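PDB 3BIL: probable LacI-family transcriptional regulator, which probably acts as a DNA-binding transcription factor of the LacI family, recognising cis-regulatory DNA and so controlling transcription. Local coordinates for residues 164-178 with 321-333. Sequence-based numbering, arbitrary orientation. Where two conformers were deposited one is given.
Sequences ATSNPQPGIAAAVEL and TTIPTALIHRESI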
ATOM      1  N   ALA A 164      17.264   0.322  14.743  1.00 46.93           N
ATOM      2  CA  ALA A 164      17.067   1.648  14.178  1.00 47.28           C
ATOM      3  C   ALA A 164      15.571   1.934  14.201  1.00 46.55           C
ATOM      4  O   ALA A 164      14.803   1.237  13.535  1.00 44.98           O
ATOM      5  CB  ALA A 164      17.612   1.729  12.749  1.00 47.71           C
ATOM      6  N   THR A 165      15.170   2.946  14.975  1.00 41.58           N
ATOM      7  CA  THR A 165      13.768   3.265  15.182  1.00 42.73           C
ATOM      8  C   THR A 165      13.560   4.753  15.001  1.00 44.70           C
ATOM      9  O   THR A 165      14.532   5.503  14.994  1.00 49.52           O
ATOM     10  CB  THR A 165      13.280   2.881  16.601  1.00 45.83           C
ATOM     11  OG1 THR A 165      14.107   3.501  17.593  1.00 46.43           O
ATOM     12  CG2 THR A 165      13.273   1.368  16.786  1.00 44.42           C
ATOM     13  N   SER A 166      12.309   5.182  14.827  1.00 40.37           N
ATOM     14  CA  SER A 166      12.014   6.603  14.738  1.00 38.85           C
ATOM     15  C   SER A 166      11.719   7.157  16.119  1.00 35.90           C
ATOM     16  O   SER A 166      11.098   6.478  16.929  1.00 35.00           O
ATOM     17  CB  SER A 166      10.841   6.867  13.800  1.00 40.44           C
ATOM     18  OG  SER A 166       9.608   6.582  14.444  1.00 41.28           O
ATOM     19  N   ASN A 167      12.203   8.362  16.408  1.00 34.18           N
ATOM     20  CA  ASN A 167      11.861   9.030  17.667  1.00 35.96           C
ATOM     21  C   ASN A 167      10.608   9.856  17.508  1.00 34.78           C
ATOM     22  O   ASN A 167      10.616  10.866  16.793  1.00 38.10           O
ATOM     23  CB  ASN A 167      12.996   9.900  18.215  1.00 33.31           C
ATOM     24  CG  ASN A 167      12.560  10.742  19.427  1.00 33.14           C
ATOM     25  OD1 ASN A 167      11.474  10.561  19.995  1.00 30.76           O
ATOM     26  ND2 ASN A 167      13.405  11.673  19.806  1.00 29.41           N
ATOM     27  N   PRO A 168       9.523   9.444  18.182  1.00 34.56           N
ATOM     28  CA  PRO A 168       8.219  10.076  17.907  1.00 27.41           C
ATOM     29  C   PRO A 168       7.968  11.367  18.637  1.00 25.41           C
ATOM     30  O   PRO A 168       7.011  12.096  18.303  1.00 28.25           O
ATOM     31  CB  PRO A 168       7.206   9.004  18.333  1.00 29.24           C
ATOM     32  CG  PRO A 168       7.996   7.966  19.157  1.00 28.84           C
ATOM     33  CD  PRO A 168       9.440   8.360  19.183  1.00 29.69           C
ATOM     34  N   GLN A 169       8.815  11.692  19.611  1.00 28.21           N
ATOM     35  CA  GLN A 169       8.535  12.838  20.498  1.00 27.93           C
ATOM     36  C   GLN A 169       8.501  14.225  19.777  1.00 28.25           C
ATOM     37  O   GLN A 169       7.590  15.046  20.032  1.00 27.83           O
ATOM     38  CB  GLN A 169       9.492  12.807  21.684  1.00 31.44           C
ATOM     39  CG  GLN A 169       9.232  13.803  22.822  1.00 37.57           C
ATOM     40  CD  GLN A 169       9.569  15.245  22.473  1.00 43.13           C
ATOM     41  OE1 GLN A 169      10.580  15.543  21.815  1.00 46.93           O
ATOM     42  NE2 GLN A 169       8.708  16.164  22.916  1.00 47.88           N
ATOM     43  N   PRO A 170       9.499  14.511  18.907  1.00 25.78           N
ATOM     44  CA  PRO A 170       9.503  15.796  18.196  1.00 23.90           C
ATOM     45  C   PRO A 170       8.290  16.091  17.335  1.00 23.46           C
ATOM     46  O   PRO A 170       7.753  17.187  17.414  1.00 28.83           O
ATOM     47  CB  PRO A 170      10.783  15.729  17.363  1.00 27.26           C
ATOM     48  CG  PRO A 170      11.673  14.759  18.129  1.00 30.07           C
ATOM     49  CD  PRO A 170      10.720  13.720  18.617  1.00 27.17           C
ATOM     50  N   GLY A 171       7.825  15.129  16.539  1.00 26.16           N
ATOM     51  CA  GLY A 171       6.568  15.282  15.758  1.00 20.19           C
ATOM     52  C   GLY A 171       5.306  15.387  16.614  1.00 21.01           C
ATOM     53  O   GLY A 171       4.441  16.286  16.396  1.00 20.14           O
ATOM     54  N   ILE A 172       5.200  14.505  17.615  1.00 19.70           N
ATOM     55  CA  ILE A 172       4.036  14.522  18.517  1.00 19.19           C
ATOM     56  C   ILE A 172       3.946  15.849  19.294  1.00 19.59           C
ATOM     57  O   ILE A 172       2.864  16.547  19.305  1.00 17.07           O
ATOM     58  CB  ILE A 172       3.987  13.296  19.397  1.00 21.55           C
ATOM     59  CG1 ILE A 172       3.823  12.045  18.522  1.00 23.94           C
ATOM     60  CG2 ILE A 172       2.819  13.383  20.350  1.00 24.50           C
ATOM     61  CD1 ILE A 172       4.137  10.699  19.210  1.00 23.65           C
ATOM     62  N   ALA A 173       5.083  16.256  19.863  1.00 16.22           N
ATOM     63  CA  ALA A 173       5.143  17.562  20.558  1.00 15.66           C
ATOM     64  C   ALA A 173       4.748  18.714  19.656  1.00 22.46           C
ATOM     65  O   ALA A 173       3.984  19.584  20.080  1.00 24.69           O
ATOM     66  CB  ALA A 173       6.486  17.795  21.107  1.00 22.22           C
ATOM     67  N   ALA A 174       5.205  18.728  18.390  1.00 25.77           N
ATOM     68  CA  ALA A 174       4.781  19.833  17.514  1.00 21.02           C
ATOM     69  C   ALA A 174       3.341  19.790  17.095  1.00 19.62           C
ATOM     70  O   ALA A 174       2.658  20.851  16.998  1.00 23.79           O
ATOM     71  CB  ALA A 174       5.666  19.953  16.323  1.00 24.08           C
ATOM     72  N   ALA A 175       2.845  18.589  16.825  1.00 21.85           N
ATOM     73  CA  ALA A 175       1.415  18.468  16.553  1.00 18.89           C
ATOM     74  C   ALA A 175       0.597  18.925  17.748  1.00 19.26           C
ATOM     75  O   ALA A 175      -0.351  19.694  17.570  1.00 19.97           O
ATOM     76  CB  ALA A 175       1.047  17.084  16.156  1.00 23.27           C
ATOM     77  N   VAL A 176       0.949  18.497  18.973  1.00 21.33           N
ATOM     78  CA  VAL A 176       0.181  18.963  20.167  1.00 21.43           C
ATOM     79  C   VAL A 176       0.240  20.481  20.330  1.00 22.54           C
ATOM     80  O   VAL A 176      -0.814  21.132  20.468  1.00 24.51           O
ATOM     81  CB  VAL A 176       0.581  18.239  21.469  1.00 27.17           C
ATOM     82  CG1 VAL A 176      -0.025  18.914  22.684  1.00 19.70           C
ATOM     83  CG2 VAL A 176       0.138  16.748  21.423  1.00 26.47           C
ATOM     84  N   GLU A 177       1.460  21.042  20.254  1.00 24.90           N
ATOM     85  CA  GLU A 177       1.687  22.495  20.277  1.00 31.64           C
ATOM     86  C   GLU A 177       0.762  23.219  19.329  1.00 30.42           C
ATOM     87  O   GLU A 177       0.050  24.127  19.738  1.00 34.71           O
ATOM     88  CB  GLU A 177       3.157  22.860  20.002  1.00 40.39           C
ATOM     89  CG  GLU A 177       3.958  23.282  21.249  1.00 48.80           C
ATOM     90  CD  GLU A 177       3.279  24.436  22.038  1.00 58.83           C
ATOM     91  OE1 GLU A 177       3.137  25.557  21.473  1.00 62.29           O
ATOM     92  OE2 GLU A 177       2.883  24.220  23.221  1.00 56.83           O
ATOM     93  N   LEU A 178       0.742  22.766  18.078  1.00 29.87           N
ATOM     94  CA  LEU A 178      -0.119  23.305  17.041  1.00 27.77           C
ATOM     95  C   LEU A 178      -1.592  23.183  17.347  1.00 30.21           C
ATOM     96  O   LEU A 178      -2.352  24.125  17.078  1.00 31.36           O
ATOM     97  CB  LEU A 178       0.212  22.625  15.705  1.00 29.35           C
ATOM     98  CG  LEU A 178      -0.374  23.179  14.400  1.00 31.34           C
ATOM     99  CD1 LEU A 178       0.035  24.620  14.181  1.00 34.26           C
ATOM    100  CD2 LEU A 178       0.072  22.346  13.222  1.00 36.17           C
ATOM    101  N   THR A 321      20.079   3.356  17.515  1.00 50.95           N
ATOM    102  CA  THR A 321      19.989   4.617  16.788  1.00 54.22           C
ATOM    103  C   THR A 321      18.544   5.081  16.450  1.00 52.10           C
ATOM    104  O   THR A 321      17.696   4.274  16.085  1.00 47.92           O
ATOM    105  CB  THR A 321      20.899   4.617  15.509  1.00 57.52           C
ATOM    106  OG1 THR A 321      21.261   5.965  15.180  1.00 61.87           O
ATOM    107  CG2 THR A 321      20.222   3.987  14.299  1.00 56.88           C
ATOM    108  N   THR A 322      18.288   6.386  16.580  1.00 48.53           N
ATOM    109  CA  THR A 322      16.977   6.953  16.288  1.00 47.60           C
ATOM    110  C   THR A 322      17.003   8.067  15.237  1.00 47.32           C
ATOM    111  O   THR A 322      17.886   8.912  15.202  1.00 48.80           O
ATOM    112  CB  THR A 322      16.214   7.494  17.560  1.00 49.14           C
ATOM    113  OG1 THR A 322      16.959   8.555  18.183  1.00 47.11           O
ATOM    114  CG2 THR A 322      15.890   6.377  18.566  1.00 45.45           C
ATOM    115  N   ILE A 323      16.000   8.042  14.380  1.00 44.81           N
ATOM    116  CA  ILE A 323      15.791   9.060  13.389  1.00 41.74           C
ATOM    117  C   ILE A 323      14.703   9.885  14.014  1.00 35.87           C
ATOM    118  O   ILE A 323      13.769   9.313  14.521  1.00 33.42           O
ATOM    119  CB  ILE A 323      15.216   8.421  12.126  1.00 43.03           C
ATOM    120  CG1 ILE A 323      16.160   7.325  11.611  1.00 48.04           C
ATOM    121  CG2 ILE A 323      14.886   9.455  11.093  1.00 41.93           C
ATOM    122  CD1 ILE A 323      17.525   7.799  11.257  1.00 52.59           C
ATOM    123  N   PRO A 324      14.792  11.229  13.968  1.00 34.59           N
ATOM    124  CA  PRO A 324      13.672  11.952  14.557  1.00 32.21           C
ATOM    125  C   PRO A 324      12.480  11.943  13.597  1.00 35.52           C
ATOM    126  O   PRO A 324      12.586  11.491  12.429  1.00 42.22           O
ATOM    127  CB  PRO A 324      14.218  13.372  14.695  1.00 29.77           C
ATOM    128  CG  PRO A 324      15.044  13.518  13.497  1.00 33.03           C
ATOM    129  CD  PRO A 324      15.764  12.163  13.369  1.00 31.28           C
ATOM    130  N   THR A 325      11.371  12.477  14.086  1.00 31.95           N
ATOM    131  CA  THR A 325      10.105  12.433  13.417  1.00 28.89           C
ATOM    132  C   THR A 325       9.716  13.889  13.151  1.00 28.76           C
ATOM    133  O   THR A 325      10.189  14.779  13.869  1.00 26.54           O
ATOM    134  CB  THR A 325       9.142  11.745  14.356  1.00 31.66           C
ATOM    135  OG1 THR A 325       8.461  10.703  13.658  1.00 36.67           O
ATOM    136  CG2 THR A 325       8.170  12.707  14.997  1.00 30.33           C
ATOM    137  N   ALA A 326       8.919  14.162  12.109  1.00 23.53           N
ATOM    138  CA  ALA A 326       8.642  15.560  11.784  1.00 23.71           C
ATOM    139  C   ALA A 326       7.185  15.833  11.455  1.00 23.41           C
ATOM    140  O   ALA A 326       6.498  14.953  10.966  1.00 30.03           O
ATOM    141  CB  ALA A 326       9.576  16.034  10.657  1.00 18.55           C
ATOM    142  N   LEU A 327       6.710  17.034  11.748  1.00 23.16           N
ATOM    143  CA  LEU A 327       5.352  17.465  11.382  1.00 20.53           C
ATOM    144  C   LEU A 327       5.300  18.199  10.009  1.00 24.55           C
ATOM    145  O   LEU A 327       5.856  19.283   9.866  1.00 26.84           O
ATOM    146  CB  LEU A 327       4.796  18.382  12.469  1.00 18.74           C
ATOM    147  CG  LEU A 327       3.349  18.827  12.300  1.00 23.10           C
ATOM    148  CD1 LEU A 327       2.401  17.674  12.623  1.00 26.62           C
ATOM    149  CD2 LEU A 327       3.060  19.962  13.263  1.00 27.34           C
ATOM    150  N   ILE A 328       4.618  17.602   9.024  1.00 19.87           N
ATOM    151  CA  ILE A 328       4.309  18.217   7.765  1.00 20.23           C
ATOM    152  C   ILE A 328       2.994  19.010   7.937  1.00 21.20           C
ATOM    153  O   ILE A 328       1.916  18.429   8.029  1.00 33.10           O
ATOM    154  CB  ILE A 328       4.153  17.128   6.649  1.00 23.38           C
ATOM    155  CG1 ILE A 328       5.233  16.045   6.733  1.00 28.37           C
ATOM    156  CG2 ILE A 328       4.125  17.732   5.245  1.00 28.59           C
ATOM    157  CD1 ILE A 328       6.674  16.512   6.727  1.00 27.02           C
ATOM    158  N   HIS A 329       3.086  20.321   7.978  1.00 20.74           N
ATOM    159  CA  HIS A 329       1.907  21.163   8.148  0.50 25.48           C
ATOM    160  C   HIS A 329       1.182  21.309   6.821  1.00 27.35           C
ATOM    161  O   HIS A 329       1.734  21.811   5.833  1.00 33.05           O
ATOM    162  CB  HIS A 329       2.283  22.540   8.734  0.50 28.60           C
ATOM    163  CG  HIS A 329       1.130  23.282   9.351  0.50 32.40           C
ATOM    164  ND1 HIS A 329       1.306  24.351  10.204  0.50 31.86           N
ATOM    165  CD2 HIS A 329      -0.210  23.121   9.221  0.50 31.46           C
ATOM    166  CE1 HIS A 329       0.127  24.812  10.573  0.50 32.77           C
ATOM    167  NE2 HIS A 329      -0.809  24.084   9.990  0.50 31.29           N
ATOM    168  N   ARG A 330      -0.059  20.820   6.804  1.00 27.62           N
ATOM    169  CA  ARG A 330      -0.896  20.955   5.630  1.00 24.08           C
ATOM    170  C   ARG A 330      -2.146  21.731   5.996  1.00 28.93           C
ATOM    171  O   ARG A 330      -2.014  22.806   6.579  1.00 28.22           O
ATOM    172  CB  ARG A 330      -1.205  19.635   5.019  1.00 24.98           C
ATOM    173  CG  ARG A 330       0.045  18.868   4.634  1.00 26.52           C
ATOM    174  CD  ARG A 330      -0.297  17.983   3.427  1.00 23.47           C
ATOM    175  NE  ARG A 330       0.821  17.130   3.058  1.00 18.51           N
ATOM    176  CZ  ARG A 330       0.923  15.846   3.314  1.00 19.41           C
ATOM    177  NH1 ARG A 330      -0.059  15.195   3.926  1.00 27.84           N
ATOM    178  NH2 ARG A 330       2.005  15.200   2.923  1.00 21.95           N
ATOM    179  N   GLU A 331      -3.343  21.236   5.680  1.00 32.29           N
ATOM    180  CA  GLU A 331      -4.539  22.048   5.972  1.00 36.82           C
ATOM    181  C   GLU A 331      -5.714  21.423   6.771  1.00 38.95           C
ATOM    182  O   GLU A 331      -6.864  21.831   6.594  1.00 39.94           O
ATOM    183  CB  GLU A 331      -5.054  22.693   4.690  1.00 44.85           C
ATOM    184  CG  GLU A 331      -4.486  24.098   4.435  1.00 56.69           C
ATOM    185  CD  GLU A 331      -3.371  24.139   3.377  1.00 61.03           C
ATOM    186  OE1 GLU A 331      -2.395  24.919   3.577  1.00 64.07           O
ATOM    187  OE2 GLU A 331      -3.483  23.406   2.353  1.00 60.26           O
ATOM    188  N   SER A 332      -5.436  20.476   7.670  1.00 36.00           N
ATOM    189  CA  SER A 332      -6.510  19.769   8.383  1.00 29.66           C
ATOM    190  C   SER A 332      -6.760  20.209   9.857  1.00 35.65           C
ATOM    191  O   SER A 332      -7.386  19.475  10.627  1.00 37.98           O
ATOM    192  CB  SER A 332      -6.270  18.268   8.295  1.00 28.22           C
ATOM    193  OG  SER A 332      -4.957  17.899   8.668  1.00 28.03           O
ATOM    194  N   ILE A 333      -6.287  21.402  10.230  1.00 34.85           N
ATOM    195  CA  ILE A 333      -6.500  21.984  11.545  1.00 35.10           C
ATOM    196  C   ILE A 333      -7.319  23.263  11.393  1.00 37.98           C
ATOM    197  O   ILE A 333      -6.882  24.194  10.732  1.00 38.90           O
ATOM    198  CB  ILE A 333      -5.167  22.407  12.196  1.00 35.37           C
ATOM    199  CG1 ILE A 333      -4.121  21.276  12.194  1.00 33.84           C
ATOM    200  CG2 ILE A 333      -5.407  22.990  13.585  1.00 35.94           C
ATOM    201  CD1 ILE A 333      -4.544  20.019  12.851  1.00 29.66           C
TER
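CG anti to the backbone N in both L178 and L327 (chi1 -169° and -175°) directs the two isobutyl ends at each other between the helix of 164-178 and the 326-328 strand. Their CD2 methyls lie 3.8 Å apart, and the L327 branches also pack against A174 and A175, CD1 reaching A175 CB at 3.8 Å. In the H329 conformer described here, L178 CD2 also sits over the ring face, a CH-pi contact. T325 turns its methyl toward G171, while its OG1 is hydrogen-bonded to D293 O. Before the helix, strand 164-167 runs parallel to 322-324, joined by backbone hydrogen bonds from T165 N to T321 O (3.1 Å), I323 N to T165 O (3.0 Å) and N167 N to I323 O. On one face of this pairing T165 OG1 packs against T322 CG2 at 3.5 Å; on the other, I323 and S166 turn to helix 296-308, S166 OG bonding to Q294. N167, ahead of the turn into the helix, accepts Q169 N through OD1 (2.9 Å), a capping bond. The paired strands thus sit where the chain crosses between the lobes, and the following helix packs on the continuation of the same partner strand, as in the periplasmic-binding-protein-like fold of LacI-family regulators.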